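Protein ten1 (Schizosaccharomyces pombe, PDB 3KF6) is required for telomere maintenance, binding single-stranded telomeric DNA and pairing with Stn1 in a complex that resembles Rpa2-Rpa3. Local coordinates at residues G28-Y33 with V58-H63; K8-N13 with Q22-L27. One frame throughout, in Å; residues are numbered along the deposited sequence.

Overall arrangement
From the N terminus, strand 8-9 is followed by a loop connection into strand 23-34, and contact 2 (8-13 with 22-27) closes that loop by setting the two strands side by side in parallel. Contact 1 (28-33 with 58-63) opens only afterwards, on the next part of the same strand, and closes the much longer excursion through strands 37-42 and 45-50. The two are therefore in series, neither nested nor crossed. Their centres lie about 18 Å apart, yet they touch where I12 CD1 packs on G28 CA. Strand 23-34 thus ties the N-terminal strand to the loop before strand 65-74 within one OB fold.

Contact 1. Residues G28-Y33 with V58-H63; sequences GCVQSY and VSIQKH
V30 and H63 are joined through their backbones: the N-H of H63 donates to V30 O at 2.7 Å. Beside this bond the V30 side chain crosses that of I60 at about a right angle, and both V30 methyls meet one branch, I60 CG2, the nearer being V30 CG2 at 3.6 Å. With its SG anti to the backbone N (chi1 -174°), C29 brings the sulfur to 3.2 Å from H63 O and to the edge of the imidazole, 5.3 Å from the ring centroid. Alongside the bond, Q31 and K62 run side by side in the same direction, with Q31 NE2 3.6 Å from K62 CE. K62 CG, anti to its backbone N, lies 3.6 Å above one face of the H63 ring, toward the rim, which probably restricts the ring's rotation on that side. Further out, Q31 and S32 both face R39 in a classic beta bulge, while E64 accepts a hydrogen bond from Q61 N. Here, in the OB fold, the loop between strands 45-50 and 65-74 lies against strand 23-34, which has strands 37-42 and 65-74 as antiparallel neighbours.

Contact 2. Residues K8-N13 with Q22-L27; sequences KLIFIN and QKLRFL
The ring of F26 meets I12 obliquely, with I12 CG1 3.6 Å from F26 CD2; V47 and I68 also pack on this phenylalanine. The guanidinium of R25 is likewise approached obliquely, by L9 CD1, as the two side chains, each with CG anti to its backbone N (chi1 -178° in L9), run alongside each other in the same direction. R25 reaches the partner protein, where its NH2 forms a salt bridge with E132 of the Stn1 chain. This is a parallel strand pair of the OB fold, 8-9 with 23-34, and it places L9 and R25 on the sheet face turned to Stn1. Next to K8 and L24, I10 CD1 lies 3.9 Å from L24 CD2. F26 CB comes to 3.4 Å from I10 O. At the outer end the side chains of K8 and Q22 cross at about a right angle; the orientation of the Q22 amide is uncertain. An alanine at Q22 would probably leave the K8 side chain without the group it lies across and freer to turn. Three backbone bonds join the two segments, all close to straight: K8 N to K23 O, R25 N to K8 O, and I10 N to R25 O. One water donates to I10 O at 2.7 Å and accepts from L27 N at 2.9 Å, and a second accepts from I12 N and donates to L27 O at 2.7 Å.

Contact 1. Residues G28-Y33 with V58-H63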
ATOM      1  N   GLY B  28      14.714  -0.376   5.516  1.00 16.22           N
ATOM      2  CA  GLY B  28      16.085  -0.729   5.833  1.00 17.79           C
ATOM      3  C   GLY B  28      16.973   0.485   5.998  1.00 19.34           C
ATOM      4  O   GLY B  28      16.667   1.568   5.489  1.00 17.40           O
ATOM      5  N   CYS B  29      18.081   0.293   6.709  1.00 18.61           N
ATOM      6  CA  CYS B  29      19.037   1.359   6.972  1.00 19.31           C
ATOM      7  C   CYS B  29      20.258   1.209   6.061  1.00 19.42           C
ATOM      8  O   CYS B  29      20.859   0.134   5.989  1.00 17.57           O
ATOM      9  CB  CYS B  29      19.455   1.298   8.440  1.00 22.19           C
ATOM     10  SG  CYS B  29      20.502   2.647   8.956  1.00 26.15           S
ATOM     11  N   VAL B  30      20.629   2.288   5.377  1.00 18.17           N
ATOM     12  CA  VAL B  30      21.757   2.231   4.451  1.00 19.57           C
ATOM     13  C   VAL B  30      23.101   1.954   5.111  1.00 20.58           C
ATOM     14  O   VAL B  30      23.559   2.712   5.966  1.00 21.34           O
ATOM     15  CB  VAL B  30      21.871   3.532   3.622  1.00 20.01           C
ATOM     16  CG1 VAL B  30      23.061   3.445   2.678  1.00 20.93           C
ATOM     17  CG2 VAL B  30      20.599   3.745   2.820  1.00 19.85           C
ATOM     18  N   GLN B  31      23.728   0.852   4.714  1.00 20.27           N
ATOM     19  CA  GLN B  31      25.034   0.489   5.252  1.00 24.20           C
ATOM     20  C   GLN B  31      26.106   0.853   4.229  1.00 25.58           C
ATOM     21  O   GLN B  31      27.199   1.299   4.590  1.00 26.01           O
ATOM     22  CB  GLN B  31      25.094  -1.010   5.556  1.00 26.46           C
ATOM     23  CG  GLN B  31      26.421  -1.465   6.160  1.00 32.63           C
ATOM     24  CD  GLN B  31      26.801  -0.667   7.394  1.00 36.27           C
ATOM     25  OE1 GLN B  31      25.999  -0.503   8.315  1.00 39.87           O
ATOM     26  NE2 GLN B  31      28.034  -0.171   7.421  1.00 38.44           N
ATOM     27  N   SER B  32      25.784   0.660   2.953  1.00 26.46           N
ATOM     28  CA  SER B  32      26.710   0.970   1.869  1.00 30.76           C
ATOM     29  C   SER B  32      25.994   1.005   0.520  1.00 32.89           C
ATOM     30  O   SER B  32      24.926   0.415   0.354  1.00 31.57           O
ATOM     31  CB  SER B  32      27.841  -0.060   1.828  1.00 30.47           C
ATOM     32  OG  SER B  32      27.339  -1.357   1.565  1.00 32.90           O
ATOM     33  N   TYR B  33      26.597   1.694  -0.443  1.00 34.97           N
ATOM     34  CA  TYR B  33      26.019   1.828  -1.775  1.00 37.51           C
ATOM     35  C   TYR B  33      27.144   1.864  -2.806  1.00 40.00           C
ATOM     36  O   TYR B  33      27.741   2.916  -3.047  1.00 41.19           O
ATOM     37  CB  TYR B  33      25.182   3.112  -1.820  1.00 38.29           C
ATOM     38  CG  TYR B  33      24.553   3.454  -3.153  1.00 40.49           C
ATOM     39  CD1 TYR B  33      23.874   2.492  -3.899  1.00 41.29           C
ATOM     40  CD2 TYR B  33      24.588   4.762  -3.640  1.00 41.18           C
ATOM     41  CE1 TYR B  33      23.242   2.826  -5.097  1.00 42.39           C
ATOM     42  CE2 TYR B  33      23.957   5.105  -4.834  1.00 42.67           C
ATOM     43  CZ  TYR B  33      23.286   4.133  -5.557  1.00 42.86           C
ATOM     44  OH  TYR B  33      22.655   4.468  -6.736  1.00 44.61           O
ATOM     45  N   VAL B  58      19.112  11.676  -6.327  1.00 40.93           N
ATOM     46  CA  VAL B  58      19.625  12.417  -5.182  1.00 39.40           C
ATOM     47  C   VAL B  58      20.569  11.488  -4.428  1.00 38.44           C
ATOM     48  O   VAL B  58      20.365  10.276  -4.404  1.00 38.90           O
ATOM     49  CB  VAL B  58      18.494  12.872  -4.230  1.00 39.21           C
ATOM     50  CG1 VAL B  58      17.611  13.901  -4.924  1.00 39.02           C
ATOM     51  CG2 VAL B  58      17.674  11.673  -3.786  1.00 39.47           C
ATOM     52  N   SER B  59      21.604  12.055  -3.820  1.00 36.86           N
ATOM     53  CA  SER B  59      22.576  11.262  -3.080  1.00 37.44           C
ATOM     54  C   SER B  59      21.962  10.580  -1.864  1.00 36.73           C
ATOM     55  O   SER B  59      21.060  11.120  -1.224  1.00 36.36           O
ATOM     56  CB  SER B  59      23.748  12.142  -2.640  1.00 38.14           C
ATOM     57  OG  SER B  59      24.450  12.647  -3.765  1.00 38.87           O
ATOM     58  N   ILE B  60      22.452   9.383  -1.564  1.00 37.20           N
ATOM     59  CA  ILE B  60      21.976   8.615  -0.421  1.00 37.81           C
ATOM     60  C   ILE B  60      23.001   8.730   0.700  1.00 36.87           C
ATOM     61  O   ILE B  60      24.195   8.538   0.482  1.00 39.37           O
ATOM     62  CB  ILE B  60      21.778   7.135  -0.793  1.00 38.33           C
ATOM     63  CG1 ILE B  60      20.624   7.009  -1.792  1.00 38.68           C
ATOM     64  CG2 ILE B  60      21.497   6.308   0.460  1.00 39.53           C
ATOM     65  CD1 ILE B  60      20.311   5.589  -2.201  1.00 40.37           C
ATOM     66  N   GLN B  61      22.527   9.053   1.898  1.00 35.97           N
ATOM     67  CA  GLN B  61      23.404   9.218   3.048  1.00 35.11           C
ATOM     68  C   GLN B  61      23.483   7.943   3.878  1.00 34.73           C
ATOM     69  O   GLN B  61      22.473   7.280   4.117  1.00 33.44           O
ATOM     70  CB  GLN B  61      22.906  10.389   3.907  1.00 36.37           C
ATOM     71  CG  GLN B  61      23.852  10.812   5.022  1.00 37.50           C
ATOM     72  CD  GLN B  61      23.680  12.276   5.407  1.00 39.00           C
ATOM     73  OE1 GLN B  61      22.622  12.691   5.877  1.00 36.65           O
ATOM     74  NE2 GLN B  61      24.729  13.068   5.197  1.00 41.22           N
ATOM     75  N   LYS B  62      24.691   7.596   4.309  1.00 32.84           N
ATOM     76  CA  LYS B  62      24.880   6.399   5.112  1.00 31.72           C
ATOM     77  C   LYS B  62      24.015   6.479   6.361  1.00 30.20           C
ATOM     78  O   LYS B  62      23.882   7.541   6.975  1.00 30.31           O
ATOM     79  CB  LYS B  62      26.353   6.238   5.509  1.00 32.03           C
ATOM     80  CG  LYS B  62      26.636   4.945   6.269  1.00 35.31           C
ATOM     81  CD  LYS B  62      28.122   4.733   6.539  1.00 37.43           C
ATOM     82  CE  LYS B  62      28.343   3.425   7.295  1.00 38.80           C
ATOM     83  NZ  LYS B  62      29.776   3.162   7.610  1.00 40.63           N
ATOM     84  N   HIS B  63      23.415   5.349   6.716  1.00 27.99           N
ATOM     85  CA  HIS B  63      22.558   5.239   7.889  1.00 27.62           C
ATOM     86  C   HIS B  63      21.162   5.837   7.741  1.00 24.25           C
ATOM     87  O   HIS B  63      20.394   5.852   8.702  1.00 25.03           O
ATOM     88  CB  HIS B  63      23.249   5.843   9.116  1.00 32.44           C
ATOM     89  CG  HIS B  63      24.483   5.102   9.532  1.00 37.28           C
ATOM     90  ND1 HIS B  63      24.479   3.755   9.814  1.00 40.40           N
ATOM     91  CD2 HIS B  63      25.758   5.522   9.710  1.00 38.54           C
ATOM     92  CE1 HIS B  63      25.700   3.373  10.149  1.00 40.28           C
ATOM     93  NE2 HIS B  63      26.494   4.428  10.093  1.00 41.02           N
TER

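Contact 2. Residues K8-N13 with Q22-L27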
ATOM      1  N   LYS B   8       4.267  -8.036  -0.071  1.00 15.28           N
ATOM      2  CA  LYS B   8       4.178  -8.602   1.271  1.00 16.85           C
ATOM      3  C   LYS B   8       4.997  -7.685   2.167  1.00 16.18           C
ATOM      4  O   LYS B   8       6.196  -7.502   1.943  1.00 16.58           O
ATOM      5  CB  LYS B   8       4.777 -10.011   1.323  1.00 20.37           C
ATOM      6  CG  LYS B   8       3.812 -11.112   0.932  1.00 27.87           C
ATOM      7  CD  LYS B   8       4.501 -12.470   0.938  1.00 30.14           C
ATOM      8  CE  LYS B   8       5.096 -12.816   2.296  1.00 32.29           C
ATOM      9  NZ  LYS B   8       5.879 -14.093   2.230  1.00 33.83           N
ATOM     10  N   LEU B   9       4.347  -7.104   3.167  1.00 14.29           N
ATOM     11  CA  LEU B   9       5.012  -6.204   4.102  1.00 15.27           C
ATOM     12  C   LEU B   9       5.736  -7.042   5.145  1.00 16.22           C
ATOM     13  O   LEU B   9       5.100  -7.722   5.952  1.00 16.61           O
ATOM     14  CB  LEU B   9       3.974  -5.297   4.763  1.00 15.53           C
ATOM     15  CG  LEU B   9       4.476  -4.246   5.750  1.00 16.42           C
ATOM     16  CD1 LEU B   9       5.414  -3.266   5.046  1.00 17.39           C
ATOM     17  CD2 LEU B   9       3.270  -3.511   6.336  1.00 18.98           C
ATOM     18  N   ILE B  10       7.065  -6.975   5.141  1.00 15.43           N
ATOM     19  CA  ILE B  10       7.869  -7.774   6.065  1.00 16.11           C
ATOM     20  C   ILE B  10       9.078  -7.031   6.628  1.00 16.55           C
ATOM     21  O   ILE B  10       9.336  -5.885   6.285  1.00 15.41           O
ATOM     22  CB  ILE B  10       8.420  -9.016   5.357  1.00 16.95           C
ATOM     23  CG1 ILE B  10       9.311  -8.578   4.190  1.00 20.06           C
ATOM     24  CG2 ILE B  10       7.282  -9.885   4.848  1.00 20.11           C
ATOM     25  CD1 ILE B  10      10.050  -9.722   3.518  1.00 20.24           C
ATOM     26  N   PHE B  11       9.816  -7.708   7.504  1.00 16.90           N
ATOM     27  CA  PHE B  11      11.034  -7.146   8.065  1.00 17.95           C
ATOM     28  C   PHE B  11      12.158  -7.741   7.234  1.00 17.88           C
ATOM     29  O   PHE B  11      11.978  -8.779   6.597  1.00 17.71           O
ATOM     30  CB  PHE B  11      11.227  -7.572   9.526  1.00 20.55           C
ATOM     31  CG  PHE B  11      10.184  -7.040  10.456  1.00 20.70           C
ATOM     32  CD1 PHE B  11       9.155  -7.860  10.902  1.00 22.69           C
ATOM     33  CD2 PHE B  11      10.225  -5.718  10.882  1.00 23.05           C
ATOM     34  CE1 PHE B  11       8.176  -7.368  11.764  1.00 23.49           C
ATOM     35  CE2 PHE B  11       9.252  -5.217  11.742  1.00 22.89           C
ATOM     36  CZ  PHE B  11       8.225  -6.046  12.185  1.00 22.64           C
ATOM     37  N   ILE B  12      13.314  -7.088   7.227  1.00 18.01           N
ATOM     38  CA  ILE B  12      14.433  -7.605   6.460  1.00 19.03           C
ATOM     39  C   ILE B  12      14.793  -9.017   6.914  1.00 20.28           C
ATOM     40  O   ILE B  12      15.134  -9.869   6.092  1.00 20.50           O
ATOM     41  CB  ILE B  12      15.658  -6.675   6.576  1.00 18.68           C
ATOM     42  CG1 ILE B  12      15.414  -5.420   5.727  1.00 17.37           C
ATOM     43  CG2 ILE B  12      16.928  -7.404   6.120  1.00 20.54           C
ATOM     44  CD1 ILE B  12      16.536  -4.403   5.785  1.00 19.44           C
ATOM     45  N   ASN B  13      14.693  -9.271   8.217  1.00 22.06           N
ATOM     46  CA  ASN B  13      15.018 -10.587   8.754  1.00 25.21           C
ATOM     47  C   ASN B  13      14.082 -11.699   8.274  1.00 24.91           C
ATOM     48  O   ASN B  13      14.319 -12.873   8.564  1.00 26.43           O
ATOM     49  CB  ASN B  13      15.032 -10.553  10.290  1.00 26.33           C
ATOM     50  CG  ASN B  13      13.679 -10.219  10.887  1.00 28.67           C
ATOM     51  OD1 ASN B  13      12.679 -10.871  10.592  1.00 29.90           O
ATOM     52  ND2 ASN B  13      13.646  -9.204  11.747  1.00 31.49           N
ATOM     53  N   GLN B  22       8.788 -13.215  -5.449  1.00 25.77           N
ATOM     54  CA  GLN B  22       7.741 -12.606  -4.644  1.00 24.67           C
ATOM     55  C   GLN B  22       8.013 -11.119  -4.426  1.00 23.12           C
ATOM     56  O   GLN B  22       9.147 -10.725  -4.150  1.00 22.35           O
ATOM     57  CB  GLN B  22       7.688 -13.344  -3.314  1.00 27.90           C
ATOM     58  CG  GLN B  22       6.607 -12.953  -2.358  1.00 35.06           C
ATOM     59  CD  GLN B  22       6.634 -13.852  -1.145  1.00 38.44           C
ATOM     60  OE1 GLN B  22       6.379 -15.053  -1.245  1.00 40.02           O
ATOM     61  NE2 GLN B  22       6.971 -13.286   0.004  1.00 40.88           N
ATOM     62  N   LYS B  23       6.979 -10.293  -4.570  1.00 19.91           N
ATOM     63  CA  LYS B  23       7.134  -8.853  -4.357  1.00 18.61           C
ATOM     64  C   LYS B  23       7.112  -8.594  -2.858  1.00 17.41           C
ATOM     65  O   LYS B  23       6.217  -9.054  -2.157  1.00 15.41           O
ATOM     66  CB  LYS B  23       6.007  -8.077  -5.029  1.00 16.09           C
ATOM     67  CG  LYS B  23       6.127  -6.562  -4.847  1.00 17.47           C
ATOM     68  CD  LYS B  23       4.991  -5.813  -5.536  1.00 16.66           C
ATOM     69  CE  LYS B  23       5.039  -5.967  -7.047  1.00 20.40           C
ATOM     70  NZ  LYS B  23       3.912  -5.260  -7.723  1.00 20.10           N
ATOM     71  N   LEU B  24       8.091  -7.831  -2.376  1.00 17.20           N
ATOM     72  CA  LEU B  24       8.210  -7.551  -0.951  1.00 15.67           C
ATOM     73  C   LEU B  24       8.356  -6.064  -0.665  1.00 16.13           C
ATOM     74  O   LEU B  24       8.897  -5.324  -1.477  1.00 18.26           O
ATOM     75  CB  LEU B  24       9.453  -8.247  -0.388  1.00 18.22           C
ATOM     76  CG  LEU B  24       9.685  -9.719  -0.734  1.00 17.48           C
ATOM     77  CD1 LEU B  24      11.089 -10.134  -0.288  1.00 20.46           C
ATOM     78  CD2 LEU B  24       8.622 -10.569  -0.055  1.00 18.85           C
ATOM     79  N   ARG B  25       7.866  -5.638   0.491  1.00 14.98           N
ATOM     80  CA  ARG B  25       8.036  -4.250   0.903  1.00 15.23           C
ATOM     81  C   ARG B  25       8.667  -4.267   2.289  1.00 15.90           C
ATOM     82  O   ARG B  25       8.183  -4.956   3.192  1.00 14.88           O
ATOM     83  CB  ARG B  25       6.711  -3.483   0.951  1.00 13.08           C
ATOM     84  CG  ARG B  25       6.925  -2.104   1.568  1.00 11.44           C
ATOM     85  CD  ARG B  25       5.664  -1.284   1.702  1.00 14.84           C
ATOM     86  NE  ARG B  25       5.889  -0.157   2.606  1.00 15.69           N
ATOM     87  CZ  ARG B  25       5.043   0.859   2.756  1.00 17.47           C
ATOM     88  NH1 ARG B  25       3.912   0.896   2.057  1.00 15.61           N
ATOM     89  NH2 ARG B  25       5.328   1.835   3.608  1.00 19.15           N
ATOM     90  N   PHE B  26       9.756  -3.521   2.459  1.00 14.33           N
ATOM     91  CA  PHE B  26      10.435  -3.471   3.745  1.00 14.52           C
ATOM     92  C   PHE B  26      11.210  -2.176   3.934  1.00 14.73           C
ATOM     93  O   PHE B  26      11.480  -1.447   2.974  1.00 14.59           O
ATOM     94  CB  PHE B  26      11.388  -4.667   3.896  1.00 15.45           C
ATOM     95  CG  PHE B  26      12.373  -4.807   2.773  1.00 17.15           C
ATOM     96  CD1 PHE B  26      12.048  -5.525   1.631  1.00 17.18           C
ATOM     97  CD2 PHE B  26      13.627  -4.207   2.854  1.00 17.25           C
ATOM     98  CE1 PHE B  26      12.958  -5.648   0.578  1.00 18.34           C
ATOM     99  CE2 PHE B  26      14.542  -4.320   1.805  1.00 18.75           C
ATOM    100  CZ  PHE B  26      14.205  -5.041   0.669  1.00 18.45           C
ATOM    101  N   LEU B  27      11.559  -1.905   5.186  1.00 13.74           N
ATOM    102  CA  LEU B  27      12.307  -0.713   5.556  1.00 15.32           C
ATOM    103  C   LEU B  27      13.718  -1.147   5.936  1.00 16.15           C
ATOM    104  O   LEU B  27      13.904  -2.168   6.600  1.00 17.10           O
ATOM    105  CB  LEU B  27      11.613  -0.033   6.740  1.00 19.55           C
ATOM    106  CG  LEU B  27      12.264   1.191   7.376  1.00 24.62           C
ATOM    107  CD1 LEU B  27      12.324   2.332   6.376  1.00 26.76           C
ATOM    108  CD2 LEU B  27      11.460   1.600   8.605  1.00 28.71           C
TER
HETATM  109  O   HOH W   1      10.279  -3.575   7.190  1.00 16.74           O
HETATM  110  O   HOH W   2      13.071  -4.258   8.131  1.00 19.03           O